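Local coordinates for resiniferatoxin-binding, phosphotriesterase-related protein (Rhodobacter sphaeroides 2.4.1, PDB 3K2G), which binds two zinc ions in a TIM-barrel active site of the phosphotriesterase family and may hydrolyse phosphoric diesters, at residues B[219-224]-B[229-234]; B[223-228]-B[253-258]. All coordinates share one frame; numbering follows the deposited sequence.

Contact 1: residues B[219-224]-B[229-234]; sequences RVLDLV and ADLRHT
With its CG1 anti to the backbone N (chi1 167°), Val224 turns this methyl to Ala229, Leu231 and Thr234 of the returning loop. Leu231 has its CG anti to the carbonyl carbon (chi1 -59°), and from there CD2 reaches back to the helix. CD2 of Leu231 lies 3.7 Å from CG1 of Val224, and the two side chains run past each other in opposite directions. The same CD2 lies 3.9 Å from CD2 of Leu221, whose side chain it crosses at a slant. Leu221 CD2 also touches the methyl CG2 of Thr234 at 4.0 Å. The tightest spot is Val224 CG1 against Ala229 CB, 3.3 Å apart and closer than usual for two carbons. These two residues are also joined through the backbone. Ala229 N donates to Val224 O at 3.0 Å.

The loop is braced from within. Asp230 OD1 takes the N-H of Arg232 in an Asx turn. Asp230 O accepts from His233 N and, on the opposite face of its plane, from Thr234 OG1 at 3.0 Å. The second bond holds the Thr234 hydroxyl near Val224 CG1.

This is the turn from helix to strand in an alpha/beta barrel, folded over an apolar centre. Leu221 also packs on Leu252 and Arg255 of helix 246-255. Val224 rests on Leu206 of strand 206-208, Ala229 touches Gln199 of helix 186-202, and Thr234 begins strand 234-236, pairing with Phe258.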
ATOM      1  N   ARG B 219      -4.642  24.404  -6.389  1.00 17.62           N
ATOM      2  CA  ARG B 219      -4.563  25.855  -6.241  1.00 20.02           C
ATOM      3  C   ARG B 219      -4.671  26.490  -7.630  1.00 18.77           C
ATOM      4  O   ARG B 219      -5.256  27.565  -7.794  1.00 17.06           O
ATOM      5  CB  ARG B 219      -3.239  26.268  -5.585  1.00 23.72           C
ATOM      6  CG  ARG B 219      -3.051  27.782  -5.522  1.00 30.85           C
ATOM      7  CD  ARG B 219      -1.721  28.198  -4.905  1.00 35.82           C
ATOM      8  NE  ARG B 219      -1.544  29.649  -4.954  1.00 39.06           N
ATOM      9  CZ  ARG B 219      -0.432  30.286  -4.594  1.00 40.94           C
ATOM     10  NH1 ARG B 219       0.616  29.602  -4.154  1.00 41.50           N
ATOM     11  NH2 ARG B 219      -0.367  31.610  -4.681  1.00 40.65           N
ATOM     12  N   VAL B 220      -4.096  25.816  -8.625  1.00 18.66           N
ATOM     13  CA  VAL B 220      -4.138  26.292 -10.007  1.00 17.49           C
ATOM     14  C   VAL B 220      -5.581  26.302 -10.490  1.00 18.46           C
ATOM     15  O   VAL B 220      -6.039  27.295 -11.051  1.00 17.48           O
ATOM     16  CB  VAL B 220      -3.304  25.387 -10.971  1.00 19.01           C
ATOM     17  CG1 VAL B 220      -3.756  25.590 -12.418  1.00 17.84           C
ATOM     18  CG2 VAL B 220      -1.822  25.724 -10.857  1.00 17.19           C
ATOM     19  N   LEU B 221      -6.294  25.198 -10.270  1.00 17.76           N
ATOM     20  CA  LEU B 221      -7.689  25.113 -10.697  1.00 17.85           C
ATOM     21  C   LEU B 221      -8.571  26.095  -9.932  1.00 18.42           C
ATOM     22  O   LEU B 221      -9.539  26.627 -10.483  1.00 17.93           O
ATOM     23  CB  LEU B 221      -8.226  23.688 -10.532  1.00 15.33           C
ATOM     24  CG  LEU B 221      -7.609  22.630 -11.455  1.00 16.03           C
ATOM     25  CD1 LEU B 221      -8.343  21.298 -11.273  1.00 15.91           C
ATOM     26  CD2 LEU B 221      -7.693  23.085 -12.915  1.00 10.38           C
ATOM     27  N   ASP B 222      -8.241  26.335  -8.666  1.00 18.44           N
ATOM     28  CA  ASP B 222      -9.008  27.281  -7.856  1.00 19.52           C
ATOM     29  C   ASP B 222      -8.944  28.655  -8.521  1.00 19.84           C
ATOM     30  O   ASP B 222      -9.945  29.371  -8.595  1.00 17.95           O
ATOM     31  CB  ASP B 222      -8.432  27.389  -6.435  1.00 21.88           C
ATOM     32  CG  ASP B 222      -8.832  26.222  -5.536  1.00 21.99           C
ATOM     33  OD1 ASP B 222      -9.577  25.328  -5.984  1.00 21.20           O
ATOM     34  OD2 ASP B 222      -8.391  26.208  -4.368  1.00 24.36           O
ATOM     35  N   LEU B 223      -7.761  29.019  -9.005  1.00 19.61           N
ATOM     36  CA  LEU B 223      -7.567  30.312  -9.652  1.00 20.52           C
ATOM     37  C   LEU B 223      -8.281  30.369 -11.004  1.00 20.10           C
ATOM     38  O   LEU B 223      -8.966  31.347 -11.322  1.00 18.63           O
ATOM     39  CB  LEU B 223      -6.072  30.589  -9.817  1.00 21.20           C
ATOM     40  CG  LEU B 223      -5.689  31.910 -10.486  1.00 24.84           C
ATOM     41  CD1 LEU B 223      -4.277  32.302 -10.084  1.00 23.68           C
ATOM     42  CD2 LEU B 223      -5.802  31.766 -12.001  1.00 23.88           C
ATOM     43  N   VAL B 224      -8.118  29.326 -11.806  1.00 18.58           N
ATOM     44  CA  VAL B 224      -8.779  29.289 -13.098  1.00 19.69           C
ATOM     45  C   VAL B 224     -10.295  29.367 -12.892  1.00 21.17           C
ATOM     46  O   VAL B 224     -11.014  29.993 -13.667  1.00 20.33           O
ATOM     47  CB  VAL B 224      -8.419  28.003 -13.857  1.00 19.69           C
ATOM     48  CG1 VAL B 224      -9.337  27.811 -15.037  1.00 20.46           C
ATOM     49  CG2 VAL B 224      -6.981  28.081 -14.327  1.00 20.99           C
ATOM     50  N   ALA B 229     -13.045  30.746 -15.723  1.00 19.68           N
ATOM     51  CA  ALA B 229     -12.640  29.878 -16.822  1.00 18.95           C
ATOM     52  C   ALA B 229     -13.255  28.483 -16.705  1.00 18.69           C
ATOM     53  O   ALA B 229     -13.681  28.062 -15.627  1.00 18.42           O
ATOM     54  CB  ALA B 229     -11.132  29.794 -16.891  1.00 18.66           C
ATOM     55  N   ASP B 230     -13.277  27.773 -17.828  1.00 17.45           N
ATOM     56  CA  ASP B 230     -13.861  26.440 -17.941  1.00 17.05           C
ATOM     57  C   ASP B 230     -12.901  25.301 -17.571  1.00 17.20           C
ATOM     58  O   ASP B 230     -12.054  24.912 -18.374  1.00 16.35           O
ATOM     59  CB  ASP B 230     -14.339  26.251 -19.383  1.00 17.48           C
ATOM     60  CG  ASP B 230     -15.363  25.146 -19.525  1.00 19.61           C
ATOM     61  OD1 ASP B 230     -15.421  24.257 -18.649  1.00 16.92           O
ATOM     62  OD2 ASP B 230     -16.102  25.167 -20.533  1.00 18.69           O
ATOM     63  N   LEU B 231     -13.044  24.750 -16.370  1.00 15.69           N
ATOM     64  CA  LEU B 231     -12.165  23.662 -15.943  1.00 16.78           C
ATOM     65  C   LEU B 231     -12.242  22.464 -16.883  1.00 15.75           C
ATOM     66  O   LEU B 231     -11.274  21.730 -17.038  1.00 13.90           O
ATOM     67  CB  LEU B 231     -12.518  23.215 -14.522  1.00 17.43           C
ATOM     68  CG  LEU B 231     -12.443  24.271 -13.415  1.00 22.28           C
ATOM     69  CD1 LEU B 231     -12.706  23.615 -12.069  1.00 22.53           C
ATOM     70  CD2 LEU B 231     -11.070  24.934 -13.418  1.00 22.87           C
ATOM     71  N   ARG B 232     -13.395  22.280 -17.516  1.00 15.62           N
ATOM     72  CA  ARG B 232     -13.623  21.162 -18.432  1.00 17.23           C
ATOM     73  C   ARG B 232     -12.729  21.208 -19.680  1.00 16.06           C
ATOM     74  O   ARG B 232     -12.568  20.205 -20.375  1.00 15.67           O
ATOM     75  CB  ARG B 232     -15.095  21.140 -18.848  1.00 22.05           C
ATOM     76  CG  ARG B 232     -15.638  19.758 -19.142  1.00 30.24           C
ATOM     77  CD  ARG B 232     -15.871  18.970 -17.866  1.00 32.08           C
ATOM     78  NE  ARG B 232     -15.929  17.541 -18.147  1.00 34.00           N
ATOM     79  CZ  ARG B 232     -16.040  16.600 -17.218  1.00 33.89           C
ATOM     80  NH1 ARG B 232     -16.115  16.939 -15.936  1.00 34.90           N
ATOM     81  NH2 ARG B 232     -16.056  15.322 -17.571  1.00 34.78           N
ATOM     82  N   HIS B 233     -12.154  22.371 -19.967  1.00 13.77           N
ATOM     83  CA  HIS B 233     -11.269  22.507 -21.114  1.00 15.08           C
ATOM     84  C   HIS B 233      -9.929  23.097 -20.677  1.00 14.98           C
ATOM     85  O   HIS B 233      -9.279  23.853 -21.411  1.00 13.50           O
ATOM     86  CB  HIS B 233     -11.949  23.349 -22.195  1.00 14.95           C
ATOM     87  CG  HIS B 233     -13.144  22.675 -22.794  1.00 15.64           C
ATOM     88  ND1 HIS B 233     -13.038  21.697 -23.758  1.00 15.93           N
ATOM     89  CD2 HIS B 233     -14.462  22.758 -22.486  1.00 17.88           C
ATOM     90  CE1 HIS B 233     -14.237  21.202 -24.015  1.00 19.00           C
ATOM     91  NE2 HIS B 233     -15.118  21.828 -23.255  1.00 15.06           N
ATOM     92  N   THR B 234      -9.547  22.743 -19.450  1.00 15.35           N
ATOM     93  CA  THR B 234      -8.280  23.149 -18.855  1.00 13.89           C
ATOM     94  C   THR B 234      -7.439  21.875 -18.761  1.00 14.65           C
ATOM     95  O   THR B 234      -7.907  20.861 -18.256  1.00 13.05           O
ATOM     96  CB  THR B 234      -8.469  23.722 -17.435  1.00 15.10           C
ATOM     97  OG1 THR B 234      -9.214  24.942 -17.509  1.00 14.99           O
ATOM     98  CG2 THR B 234      -7.115  23.993 -16.780  1.00 12.70           C
TER

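Contact 2: residues B[223-228]-B[253-258]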
ATOM      1  N   LEU B 223      -7.761  29.019  -9.005  1.00 19.61           N
ATOM      2  CA  LEU B 223      -7.567  30.312  -9.652  1.00 20.52           C
ATOM      3  C   LEU B 223      -8.281  30.369 -11.004  1.00 20.10           C
ATOM      4  O   LEU B 223      -8.966  31.347 -11.322  1.00 18.63           O
ATOM      5  CB  LEU B 223      -6.072  30.589  -9.817  1.00 21.20           C
ATOM      6  CG  LEU B 223      -5.689  31.910 -10.486  1.00 24.84           C
ATOM      7  CD1 LEU B 223      -4.277  32.302 -10.084  1.00 23.68           C
ATOM      8  CD2 LEU B 223      -5.802  31.766 -12.001  1.00 23.88           C
ATOM      9  N   VAL B 224      -8.118  29.326 -11.806  1.00 18.58           N
ATOM     10  CA  VAL B 224      -8.779  29.289 -13.098  1.00 19.69           C
ATOM     11  C   VAL B 224     -10.295  29.367 -12.892  1.00 21.17           C
ATOM     12  O   VAL B 224     -11.014  29.993 -13.667  1.00 20.33           O
ATOM     13  CB  VAL B 224      -8.419  28.003 -13.857  1.00 19.69           C
ATOM     14  CG1 VAL B 224      -9.337  27.811 -15.037  1.00 20.46           C
ATOM     15  CG2 VAL B 224      -6.981  28.081 -14.327  1.00 20.99           C
ATOM     16  N   GLU B 225     -10.767  28.740 -11.822  1.00 23.29           N
ATOM     17  CA  GLU B 225     -12.184  28.716 -11.502  1.00 27.05           C
ATOM     18  C   GLU B 225     -12.717  30.088 -11.091  1.00 27.71           C
ATOM     19  O   GLU B 225     -13.740  30.542 -11.615  1.00 26.81           O
ATOM     20  CB  GLU B 225     -12.425  27.696 -10.388  1.00 30.60           C
ATOM     21  CG  GLU B 225     -13.868  27.476 -10.015  1.00 35.16           C
ATOM     22  CD  GLU B 225     -14.033  26.301  -9.072  1.00 37.38           C
ATOM     23  OE1 GLU B 225     -13.513  26.361  -7.937  1.00 40.26           O
ATOM     24  OE2 GLU B 225     -14.676  25.311  -9.472  1.00 37.77           O
ATOM     25  N   GLU B 226     -12.028  30.756 -10.169  1.00 27.67           N
ATOM     26  CA  GLU B 226     -12.482  32.065  -9.713  1.00 29.46           C
ATOM     27  C   GLU B 226     -12.374  33.143 -10.785  1.00 28.48           C
ATOM     28  O   GLU B 226     -12.914  34.238 -10.621  1.00 26.68           O
ATOM     29  CB  GLU B 226     -11.732  32.499  -8.445  1.00 30.82           C
ATOM     30  CG  GLU B 226     -10.245  32.736  -8.603  1.00 34.29           C
ATOM     31  CD  GLU B 226      -9.581  33.111  -7.285  1.00 36.60           C
ATOM     32  OE1 GLU B 226      -9.626  32.293  -6.340  1.00 39.03           O
ATOM     33  OE2 GLU B 226      -9.019  34.223  -7.192  1.00 36.65           O
ATOM     34  N   GLU B 227     -11.676  32.841 -11.875  1.00 25.57           N
ATOM     35  CA  GLU B 227     -11.550  33.799 -12.961  1.00 24.28           C
ATOM     36  C   GLU B 227     -12.648  33.518 -13.976  1.00 23.90           C
ATOM     37  O   GLU B 227     -12.719  34.161 -15.021  1.00 24.37           O
ATOM     38  CB  GLU B 227     -10.180  33.701 -13.639  1.00 23.49           C
ATOM     39  CG  GLU B 227      -9.043  34.382 -12.893  1.00 23.20           C
ATOM     40  CD  GLU B 227      -9.260  35.880 -12.692  1.00 24.71           C
ATOM     41  OE1 GLU B 227     -10.043  36.489 -13.451  1.00 24.10           O
ATOM     42  OE2 GLU B 227      -8.628  36.449 -11.779  1.00 24.67           O
ATOM     43  N   GLY B 228     -13.497  32.543 -13.659  1.00 22.48           N
ATOM     44  CA  GLY B 228     -14.598  32.196 -14.542  1.00 22.19           C
ATOM     45  C   GLY B 228     -14.251  31.303 -15.717  1.00 21.58           C
ATOM     46  O   GLY B 228     -15.071  31.112 -16.620  1.00 20.62           O
ATOM     47  N   ALA B 253      -9.173  15.218 -11.599  1.00 13.67           N
ATOM     48  CA  ALA B 253      -9.962  14.751 -12.727  1.00 14.44           C
ATOM     49  C   ALA B 253     -11.442  15.005 -12.456  1.00 15.63           C
ATOM     50  O   ALA B 253     -12.176  15.435 -13.345  1.00 12.97           O
ATOM     51  CB  ALA B 253      -9.718  13.262 -12.963  1.00 14.60           C
ATOM     52  N   GLN B 254     -11.860  14.743 -11.216  1.00 14.95           N
ATOM     53  CA  GLN B 254     -13.244  14.925 -10.804  1.00 16.50           C
ATOM     54  C   GLN B 254     -13.690  16.383 -10.963  1.00 16.10           C
ATOM     55  O   GLN B 254     -14.850  16.653 -11.288  1.00 15.02           O
ATOM     56  CB  GLN B 254     -13.424  14.481  -9.351  1.00 15.92           C
ATOM     57  CG  GLN B 254     -14.847  14.659  -8.830  1.00 16.26           C
ATOM     58  CD  GLN B 254     -15.854  13.825  -9.597  1.00 16.10           C
ATOM     59  OE1 GLN B 254     -15.761  12.603  -9.619  1.00 16.63           O
ATOM     60  NE2 GLN B 254     -16.820  14.482 -10.231  1.00 16.32           N
ATOM     61  N   ARG B 255     -12.775  17.321 -10.734  1.00 15.31           N
ATOM     62  CA  ARG B 255     -13.119  18.728 -10.890  1.00 17.03           C
ATOM     63  C   ARG B 255     -13.368  19.026 -12.364  1.00 16.21           C
ATOM     64  O   ARG B 255     -13.975  20.039 -12.699  1.00 17.01           O
ATOM     65  CB  ARG B 255     -12.015  19.635 -10.330  1.00 16.79           C
ATOM     66  CG  ARG B 255     -11.917  19.588  -8.812  1.00 17.48           C
ATOM     67  CD  ARG B 255     -10.887  20.570  -8.258  1.00 19.47           C
ATOM     68  NE  ARG B 255     -11.337  21.961  -8.326  1.00 18.49           N
ATOM     69  CZ  ARG B 255     -10.663  22.992  -7.823  1.00 17.80           C
ATOM     70  NH1 ARG B 255      -9.504  22.798  -7.210  1.00 18.68           N
ATOM     71  NH2 ARG B 255     -11.150  24.220  -7.924  1.00 16.14           N
ATOM     72  N   GLY B 256     -12.893  18.138 -13.241  1.00 15.71           N
ATOM     73  CA  GLY B 256     -13.118  18.316 -14.667  1.00 14.99           C
ATOM     74  C   GLY B 256     -11.910  18.554 -15.563  1.00 16.00           C
ATOM     75  O   GLY B 256     -12.012  18.477 -16.791  1.00 14.62           O
ATOM     76  N   ALA B 257     -10.759  18.825 -14.960  1.00 15.20           N
ATOM     77  CA  ALA B 257      -9.553  19.096 -15.727  1.00 14.86           C
ATOM     78  C   ALA B 257      -8.954  17.853 -16.364  1.00 13.71           C
ATOM     79  O   ALA B 257      -9.098  16.743 -15.858  1.00 12.82           O
ATOM     80  CB  ALA B 257      -8.511  19.772 -14.837  1.00 15.10           C
ATOM     81  N   PHE B 258      -8.288  18.054 -17.494  1.00 12.35           N
ATOM     82  CA  PHE B 258      -7.618  16.962 -18.173  1.00 13.10           C
ATOM     83  C   PHE B 258      -6.314  16.743 -17.410  1.00 13.32           C
ATOM     84  O   PHE B 258      -5.698  17.695 -16.934  1.00 10.91           O
ATOM     85  CB  PHE B 258      -7.303  17.341 -19.620  1.00 13.15           C
ATOM     86  CG  PHE B 258      -8.478  17.243 -20.548  1.00 15.13           C
ATOM     87  CD1 PHE B 258      -8.821  16.027 -21.130  1.00 13.08           C
ATOM     88  CD2 PHE B 258      -9.236  18.370 -20.854  1.00 14.76           C
ATOM     89  CE1 PHE B 258      -9.903  15.935 -22.014  1.00 16.39           C
ATOM     90  CE2 PHE B 258     -10.318  18.288 -21.733  1.00 16.46           C
ATOM     91  CZ  PHE B 258     -10.653  17.068 -22.315  1.00 13.24           C
TER
HETATM   92  O   HOH W   1     -14.031  22.645  -9.005  1.00 22.19           O
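Glu225 and Arg255 join two neighbouring outer helices of the TIM barrel, 217-226 and 246-255, near their C-terminal ends. Their side chains cross at about a right angle. The planes of the carboxylate and the guanidinium are turned 48° apart, so the two groups do not lie flat in a paired, two-bond salt bridge. Instead, Glu225 OE1 comes to the edge of the guanidinium, near its plane, and meets NH2 at 3.2 Å. This hydrogen bond is weak and bent, with an angle of 124° at the hydrogen. It still forms part of a salt bridge.

Glu225 gets there with an extended chain. Its CG is anti to the backbone N (chi1 -175°), and the carboxylate is carried across the gap between the helices. Arg255 bends at its third torsion, which turns the guanidinium out of the line of its extended inner chain.

The stronger polar partner of Arg255 is Asp222, one turn earlier on helix 217-226, whose OD1 forms a salt bridge with NH2. NH1 donates to the backbone O of His218. The arginine thus grips one helix at three residues, and Asp222 and Glu225 help to balance its charge. Arg255 also packs on Gln254 of a second subunit.

Both helices end in a Schellman motif, at Gly228 and at Gly256, each glycine with positive phi. The contact is on the surface, away from the zinc site. One water completes the link: it donates to Glu225 OE2 at 2.8 Å and accepts from Arg255 NE at 2.9 Å.

From the N terminus, both contacts start on helix 217-226 and share Leu223 and Val224. Contact 1 closes the short loop first, bringing 229-234 back against the helix it has just left. The chain then runs through strand 234-236 and helix 246-255. Contact 2 starts from Glu225, inside the first loop, and closes at Arg255, beyond it. The two loops therefore cross rather than nest. The contacts also meet where strands 234-236 and 258-261 run side by side. Contact 1 ties helix 217-226 to the loop into strand 234-236, in the interior. Contact 2 ties the same helix to the end of helix 246-255, at the surface.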